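Local coordinates for tube-forming protein in Mycobacterial Envelpe, TiME (Mycolicibacterium smegmatis, PDB 7CU9) that probably forms part of an envelope-spanning tube for protein transport across the mycobacterial outer envelope, at residues P44-W49 with W126-G131; A50-P55 with L81-V86. All blocks are in the same frame, centred on the assembly; numbering follows the deposited sequence.

Both contacts set the chain from Pro44 to Pro55 against one antiparallel sheet. Contact 1 places 44-49 on strand 123-129, towards one end of the sheet. Contact 2 places the following residues, 50-55, on strand 77-89, nearer the other end. Their centres lie about 14 Å apart, and the centre of contact 2 lies about 3 Å from the centre of the chain. Along the sequence, both segments of contact 2 fall between the two segments of contact 1. The two meet directly, since Phe128 CE2 packs on Ala50 CA at 3.8 Å. A single run of chain therefore spans several strands of the PknH-like extracellular domain.

Contact 1 of 2, residues P44-W49 with W126-G131; sequences PVCNNW and WTFTGG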
ATOM      1  N   PRO B  44     -18.733  -2.863  24.426  1.00 17.62           N
ATOM      2  CA  PRO B  44     -17.716  -2.101  25.155  1.00 17.52           C
ATOM      3  C   PRO B  44     -16.320  -2.740  25.176  1.00 17.13           C
ATOM      4  O   PRO B  44     -15.360  -2.008  25.331  1.00 16.29           O
ATOM      5  CB  PRO B  44     -18.276  -2.006  26.583  1.00 18.33           C
ATOM      6  CG  PRO B  44     -19.230  -3.171  26.694  1.00 18.68           C
ATOM      7  CD  PRO B  44     -19.815  -3.335  25.306  1.00 18.25           C
ATOM      8  N   VAL B  45     -16.214  -4.060  24.996  1.00 16.26           N
ATOM      9  CA  VAL B  45     -14.897  -4.764  25.027  1.00 16.46           C
ATOM     10  C   VAL B  45     -14.075  -4.370  23.796  1.00 15.53           C
ATOM     11  O   VAL B  45     -12.865  -4.620  23.810  1.00 16.02           O
ATOM     12  CB  VAL B  45     -15.021  -6.294  25.141  1.00 17.65           C
ATOM     13  CG1 VAL B  45     -15.758  -6.696  26.410  1.00 18.85           C
ATOM     14  CG2 VAL B  45     -15.642  -6.922  23.902  1.00 17.60           C
ATOM     15  N   CYS B  46     -14.682  -3.770  22.772  1.00 14.65           N
ATOM     16  CA  CYS B  46     -13.951  -3.361  21.545  1.00 14.37           C
ATOM     17  C   CYS B  46     -13.550  -1.883  21.598  1.00 13.52           C
ATOM     18  O   CYS B  46     -12.884  -1.433  20.656  1.00 13.10           O
ATOM     19  CB  CYS B  46     -14.763  -3.672  20.297  1.00 14.69           C
ATOM     20  SG  CYS B  46     -14.765  -5.447  19.929  1.00 16.82           S
ATOM     21  N   ASN B  47     -13.883  -1.164  22.673  1.00 12.85           N
ATOM     22  CA  ASN B  47     -13.599   0.291  22.765  1.00 12.69           C
ATOM     23  C   ASN B  47     -12.115   0.558  22.471  1.00 12.05           C
ATOM     24  O   ASN B  47     -11.821   1.414  21.615  1.00 11.88           O
ATOM     25  CB  ASN B  47     -13.992   0.875  24.121  1.00 12.90           C
ATOM     26  CG  ASN B  47     -14.012   2.387  24.080  1.00 13.06           C
ATOM     27  OD1 ASN B  47     -15.000   2.989  23.665  1.00 13.77           O
ATOM     28  ND2 ASN B  47     -12.909   3.008  24.472  1.00 13.31           N
ATOM     29  N   ASN B  48     -11.204  -0.144  23.142  1.00 11.70           N
ATOM     30  CA  ASN B  48      -9.760   0.205  23.099  1.00 11.47           C
ATOM     31  C   ASN B  48      -9.069  -0.468  21.908  1.00 11.16           C
ATOM     32  O   ASN B  48      -7.851  -0.323  21.790  1.00 10.79           O
ATOM     33  CB  ASN B  48      -9.085  -0.064  24.439  1.00 11.50           C
ATOM     34  CG  ASN B  48      -9.632   0.822  25.535  1.00 11.58           C
ATOM     35  OD1 ASN B  48     -10.442   1.715  25.279  1.00 12.33           O
ATOM     36  ND2 ASN B  48      -9.198   0.575  26.758  1.00 11.60           N
ATOM     37  N   TRP B  49      -9.827  -1.126  21.024  1.00 10.82           N
ATOM     38  CA  TRP B  49      -9.349  -1.565  19.688  1.00 10.79           C
ATOM     39  C   TRP B  49      -9.938  -0.671  18.588  1.00 10.59           C
ATOM     40  O   TRP B  49      -9.388  -0.661  17.477  1.00 10.32           O
ATOM     41  CB  TRP B  49      -9.705  -3.038  19.449  1.00 10.72           C
ATOM     42  CG  TRP B  49      -8.711  -4.028  19.974  1.00 10.74           C
ATOM     43  CD1 TRP B  49      -7.677  -3.815  20.846  1.00 10.81           C
ATOM     44  CD2 TRP B  49      -8.670  -5.427  19.643  1.00 10.84           C
ATOM     45  NE1 TRP B  49      -6.998  -4.983  21.075  1.00 10.98           N
ATOM     46  CE2 TRP B  49      -7.586  -5.990  20.348  1.00 11.05           C
ATOM     47  CE3 TRP B  49      -9.438  -6.246  18.806  1.00 11.10           C
ATOM     48  CZ2 TRP B  49      -7.257  -7.341  20.237  1.00 11.19           C
ATOM     49  CZ3 TRP B  49      -9.108  -7.579  18.696  1.00 11.18           C
ATOM     50  CH2 TRP B  49      -8.033  -8.115  19.403  1.00 11.16           C
ATOM     51  N   TRP B 126     -17.672  -2.483  12.098  1.00 14.67           N
ATOM     52  CA  TRP B 126     -16.287  -3.008  12.029  1.00 14.40           C
ATOM     53  C   TRP B 126     -16.235  -4.411  12.621  1.00 13.92           C
ATOM     54  O   TRP B 126     -16.879  -4.646  13.660  1.00 13.80           O
ATOM     55  CB  TRP B 126     -15.314  -2.071  12.750  1.00 14.44           C
ATOM     56  CG  TRP B 126     -15.128  -0.757  12.063  1.00 14.79           C
ATOM     57  CD1 TRP B 126     -15.853   0.380  12.265  1.00 15.36           C
ATOM     58  CD2 TRP B 126     -14.154  -0.439  11.052  1.00 14.50           C
ATOM     59  NE1 TRP B 126     -15.389   1.385  11.460  1.00 15.93           N
ATOM     60  CE2 TRP B 126     -14.349   0.913  10.704  1.00 15.34           C
ATOM     61  CE3 TRP B 126     -13.131  -1.154  10.421  1.00 14.43           C
ATOM     62  CZ2 TRP B 126     -13.560   1.558   9.753  1.00 14.94           C
ATOM     63  CZ3 TRP B 126     -12.356  -0.519   9.475  1.00 14.45           C
ATOM     64  CH2 TRP B 126     -12.568   0.819   9.149  1.00 14.61           C
ATOM     65  N   THR B 127     -15.464  -5.285  11.978  1.00 13.53           N
ATOM     66  CA  THR B 127     -15.157  -6.661  12.437  1.00 13.71           C
ATOM     67  C   THR B 127     -13.718  -6.690  12.950  1.00 13.12           C
ATOM     68  O   THR B 127     -12.797  -6.343  12.175  1.00 12.73           O
ATOM     69  CB  THR B 127     -15.367  -7.677  11.314  1.00 14.63           C
ATOM     70  OG1 THR B 127     -16.741  -7.570  10.936  1.00 15.28           O
ATOM     71  CG2 THR B 127     -15.029  -9.087  11.739  1.00 15.00           C
ATOM     72  N   PHE B 128     -13.537  -7.108  14.198  1.00 12.56           N
ATOM     73  CA  PHE B 128     -12.232  -7.095  14.898  1.00 12.62           C
ATOM     74  C   PHE B 128     -11.614  -8.490  14.898  1.00 12.92           C
ATOM     75  O   PHE B 128     -12.320  -9.478  15.174  1.00 13.58           O
ATOM     76  CB  PHE B 128     -12.419  -6.576  16.320  1.00 12.43           C
ATOM     77  CG  PHE B 128     -12.799  -5.123  16.366  1.00 12.48           C
ATOM     78  CD1 PHE B 128     -14.123  -4.728  16.278  1.00 12.69           C
ATOM     79  CD2 PHE B 128     -11.825  -4.143  16.462  1.00 12.49           C
ATOM     80  CE1 PHE B 128     -14.464  -3.385  16.292  1.00 13.05           C
ATOM     81  CE2 PHE B 128     -12.169  -2.802  16.479  1.00 12.71           C
ATOM     82  CZ  PHE B 128     -13.485  -2.422  16.395  1.00 12.83           C
ATOM     83  N   THR B 129     -10.312  -8.555  14.628  1.00 13.00           N
ATOM     84  CA  THR B 129      -9.502  -9.789  14.729  1.00 13.87           C
ATOM     85  C   THR B 129      -8.163  -9.444  15.378  1.00 14.18           C
ATOM     86  O   THR B 129      -7.690  -8.305  15.220  1.00 13.43           O
ATOM     87  CB  THR B 129      -9.335 -10.451  13.357  1.00 14.48           C
ATOM     88  OG1 THR B 129      -8.658  -9.536  12.500  1.00 15.50           O
ATOM     89  CG2 THR B 129     -10.654 -10.847  12.736  1.00 15.01           C
ATOM     90  N   GLY B 130      -7.570 -10.402  16.081  1.00 14.83           N
ATOM     91  CA  GLY B 130      -6.236 -10.222  16.674  1.00 15.87           C
ATOM     92  C   GLY B 130      -5.904 -11.348  17.623  1.00 17.18           C
ATOM     93  O   GLY B 130      -6.820 -11.811  18.335  1.00 19.21           O
ATOM     94  N   GLY B 131      -4.641 -11.774  17.620  1.00 17.97           N
ATOM     95  CA  GLY B 131      -4.122 -12.794  18.545  1.00 18.30           C
ATOM     96  C   GLY B 131      -3.974 -12.211  19.944  1.00 18.77           C
ATOM     97  O   GLY B 131      -4.182 -11.015  20.152  1.00 17.97           O
TER
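Cys46 and Trp49 close on the ring of Phe128 from two directions. Cys46 comes over one face. Its CB stands 4.2 Å from the centroid of the Phe128 ring, shifted toward the rim, in a CH-pi contact. Its SG reaches the same ring obliquely, 3.8 Å from Phe128 CD1, as a sulfur-aromatic contact. Chi1 of -74° lays SG beside the backbone N, and the CB-SG bond runs roughly parallel to the ring, toward its CG and CD1 side.

Trp49 works at the edge of Phe128. The carbonyl oxygen Trp49 O lies near the plane of the phenyl ring, 3.6 Å from Phe128 CE2. This oxygen also accepts a hydrogen bond from Trp140 NE1. Trp49 CB packs against Phe128 CD2 at 3.8 Å. The two aromatic side chains run antiparallel alongside each other, and Phe128 CB meets the indole edge in plane, 3.9 Å from Trp49 CE3. Further round the indole, Trp49 CH2 comes obliquely to Gly130 CA at 3.9 Å. No hydrogen bond joins the two segments, so the contact rests on van der Waals and aromatic packing.

Cys46 SG is bonded to Cys109 SG, and both Trp49 and Phe128 also touch Cys109. This is a sulfur-aromatic contact in which the half-cystine Cys46 packs on Phe128, beside the Trp49-Trp140 stack, where the 3-10 turn at 44-46 and the residues just after it lie on strand 123-129 of the PknH-like extracellular domain.

Contact 2 of 2, residues A50-P55 with L81-V86; sequences ADIGLP and LVKQAV
Lys83 and Asp51 form a salt bridge, with Lys83 NZ donating to Asp51 OD2 at 2.9 Å. The two side chains cross at about a right angle, and the ammonium meets OD2 from above the carboxylate plane, 43° out of it. Lys83 is fully extended beyond CG, which carries its amine across to the loop. Asp51 OD1 takes a hydrogen bond from Ile52 N at 2.8 Å and a second salt bridge from Lys166. The two lysines would probably keep the carboxylate ionised.

One water links the segments. It accepts from Lys83 NZ and donates to Ile52 O, 2.7 Å from each atom.

The apolar part centres on Ile52, which lies alongside the Lys83 chain, pointing the other way. Ile52 CG1 packs on Lys83 CD at 3.9 Å, and Ile52 CD1 reaches the backbone at Lys83 O, 3.5 Å away. Beside it, Gly53 CA rests on Ala85 CB at 3.6 Å.

The loop between helices 47-50 and 55-58 thus lies over strand 77-89. Gln164 of the adjacent strand 161-169 accepts from Gly53 N. Ala85 also touches Phe66 of strand 63-72, while Gln84 points away from the loop, packs on helix 174-185 and accepts from Met13 N through OE1.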
ATOM      1  N   ALA B  50     -11.035   0.039  18.863  1.00 10.86           N
ATOM      2  CA  ALA B  50     -11.809   0.778  17.836  1.00 11.16           C
ATOM      3  C   ALA B  50     -11.018   1.983  17.308  1.00 11.56           C
ATOM      4  O   ALA B  50     -11.253   2.403  16.165  1.00 11.70           O
ATOM      5  CB  ALA B  50     -13.150   1.183  18.402  1.00 11.14           C
ATOM      6  N   ASP B  51     -10.101   2.526  18.104  1.00 12.09           N
ATOM      7  CA  ASP B  51      -9.180   3.597  17.653  1.00 12.33           C
ATOM      8  C   ASP B  51      -8.012   3.653  18.633  1.00 11.73           C
ATOM      9  O   ASP B  51      -8.017   2.900  19.616  1.00 11.15           O
ATOM     10  CB  ASP B  51      -9.898   4.949  17.548  1.00 13.96           C
ATOM     11  CG  ASP B  51      -9.263   5.941  16.584  1.00 15.35           C
ATOM     12  OD1 ASP B  51      -8.150   5.673  16.085  1.00 16.24           O
ATOM     13  OD2 ASP B  51      -9.914   6.966  16.317  1.00 19.59           O
ATOM     14  N   ILE B  52      -7.047   4.513  18.341  1.00 10.93           N
ATOM     15  CA  ILE B  52      -5.825   4.731  19.166  1.00 10.55           C
ATOM     16  C   ILE B  52      -5.826   6.163  19.713  1.00 10.45           C
ATOM     17  O   ILE B  52      -6.649   6.991  19.275  1.00 10.52           O
ATOM     18  CB  ILE B  52      -4.563   4.418  18.338  1.00 10.33           C
ATOM     19  CG1 ILE B  52      -4.420   5.340  17.122  1.00 10.38           C
ATOM     20  CG2 ILE B  52      -4.563   2.953  17.922  1.00 10.46           C
ATOM     21  CD1 ILE B  52      -3.060   5.280  16.483  1.00 10.41           C
ATOM     22  N   GLY B  53      -4.931   6.436  20.662  1.00 10.60           N
ATOM     23  CA  GLY B  53      -4.808   7.752  21.318  1.00 10.66           C
ATOM     24  C   GLY B  53      -5.993   8.069  22.215  1.00 10.75           C
ATOM     25  O   GLY B  53      -6.356   9.256  22.297  1.00 10.90           O
ATOM     26  N   LEU B  54      -6.557   7.069  22.896  1.00 10.68           N
ATOM     27  CA  LEU B  54      -7.815   7.234  23.677  1.00 10.99           C
ATOM     28  C   LEU B  54      -7.528   7.773  25.074  1.00 11.01           C
ATOM     29  O   LEU B  54      -6.567   7.381  25.728  1.00 11.11           O
ATOM     30  CB  LEU B  54      -8.540   5.893  23.772  1.00 11.18           C
ATOM     31  CG  LEU B  54      -8.889   5.251  22.436  1.00 11.41           C
ATOM     32  CD1 LEU B  54      -9.524   3.892  22.670  1.00 11.68           C
ATOM     33  CD2 LEU B  54      -9.797   6.149  21.604  1.00 11.81           C
ATOM     34  N   PRO B  55      -8.405   8.656  25.597  1.00 11.82           N
ATOM     35  CA  PRO B  55      -8.268   9.153  26.965  1.00 11.91           C
ATOM     36  C   PRO B  55      -8.198   8.064  28.044  1.00 12.21           C
ATOM     37  O   PRO B  55      -7.388   8.184  28.943  1.00 12.11           O
ATOM     38  CB  PRO B  55      -9.538  10.006  27.145  1.00 12.13           C
ATOM     39  CG  PRO B  55      -9.871  10.463  25.749  1.00 12.58           C
ATOM     40  CD  PRO B  55      -9.533   9.271  24.882  1.00 12.44           C
ATOM     41  N   LEU B  81      -5.476   6.231   5.297  1.00 15.30           N
ATOM     42  CA  LEU B  81      -5.552   6.994   6.566  1.00 15.03           C
ATOM     43  C   LEU B  81      -4.544   6.379   7.533  1.00 14.13           C
ATOM     44  O   LEU B  81      -4.498   5.139   7.654  1.00 14.09           O
ATOM     45  CB  LEU B  81      -6.967   6.980   7.150  1.00 16.51           C
ATOM     46  CG  LEU B  81      -7.132   7.779   8.445  1.00 17.64           C
ATOM     47  CD1 LEU B  81      -8.519   8.389   8.554  1.00 18.99           C
ATOM     48  CD2 LEU B  81      -6.834   6.921   9.668  1.00 17.73           C
ATOM     49  N   VAL B  82      -3.753   7.233   8.172  1.00 12.64           N
ATOM     50  CA  VAL B  82      -2.669   6.810   9.096  1.00 11.88           C
ATOM     51  C   VAL B  82      -2.799   7.638  10.370  1.00 11.40           C
ATOM     52  O   VAL B  82      -2.889   8.872  10.281  1.00 11.79           O
ATOM     53  CB  VAL B  82      -1.284   6.967   8.451  1.00 11.79           C
ATOM     54  CG1 VAL B  82      -0.169   6.608   9.418  1.00 11.84           C
ATOM     55  CG2 VAL B  82      -1.184   6.144   7.178  1.00 12.01           C
ATOM     56  N   LYS B  83      -2.794   6.977  11.519  1.00 10.52           N
ATOM     57  CA  LYS B  83      -2.887   7.677  12.816  1.00 10.22           C
ATOM     58  C   LYS B  83      -1.724   7.221  13.695  1.00  9.88           C
ATOM     59  O   LYS B  83      -1.301   6.057  13.609  1.00  9.80           O
ATOM     60  CB  LYS B  83      -4.256   7.434  13.453  1.00 10.31           C
ATOM     61  CG  LYS B  83      -4.594   8.337  14.629  1.00 10.67           C
ATOM     62  CD  LYS B  83      -6.031   8.194  15.028  1.00 10.72           C
ATOM     63  CE  LYS B  83      -6.426   9.053  16.203  1.00 11.16           C
ATOM     64  NZ  LYS B  83      -7.892   9.027  16.411  1.00 11.55           N
ATOM     65  N   GLN B  84      -1.228   8.147  14.503  1.00  9.60           N
ATOM     66  CA  GLN B  84      -0.125   7.914  15.462  1.00  9.47           C
ATOM     67  C   GLN B  84      -0.496   8.540  16.803  1.00  9.32           C
ATOM     68  O   GLN B  84      -1.117   9.618  16.806  1.00  9.41           O
ATOM     69  CB  GLN B  84       1.150   8.576  14.960  1.00  9.72           C
ATOM     70  CG  GLN B  84       1.666   8.008  13.656  1.00  9.97           C
ATOM     71  CD  GLN B  84       2.765   8.893  13.136  1.00 10.32           C
ATOM     72  OE1 GLN B  84       3.882   8.898  13.650  1.00 10.65           O
ATOM     73  NE2 GLN B  84       2.436   9.697  12.138  1.00 10.74           N
ATOM     74  N   ALA B  85      -0.105   7.898  17.899  1.00  8.96           N
ATOM     75  CA  ALA B  85      -0.241   8.457  19.259  1.00  8.90           C
ATOM     76  C   ALA B  85       0.986   8.042  20.060  1.00  8.73           C
ATOM     77  O   ALA B  85       1.360   6.864  20.003  1.00  9.20           O
ATOM     78  CB  ALA B  85      -1.516   7.987  19.911  1.00  9.09           C
ATOM     79  N   VAL B  86       1.600   8.990  20.755  1.00  8.72           N
ATOM     80  CA  VAL B  86       2.802   8.728  21.589  1.00  8.88           C
ATOM     81  C   VAL B  86       2.563   9.365  22.950  1.00  8.82           C
ATOM     82  O   VAL B  86       2.314  10.579  23.008  1.00  9.00           O
ATOM     83  CB  VAL B  86       4.092   9.260  20.942  1.00  9.45           C
ATOM     84  CG1 VAL B  86       5.303   8.961  21.807  1.00  9.72           C
ATOM     85  CG2 VAL B  86       4.284   8.706  19.539  1.00  9.88           C
TER
HETATM   86  O   HOH W   1      -8.428   9.079  19.102  1.00 16.63           O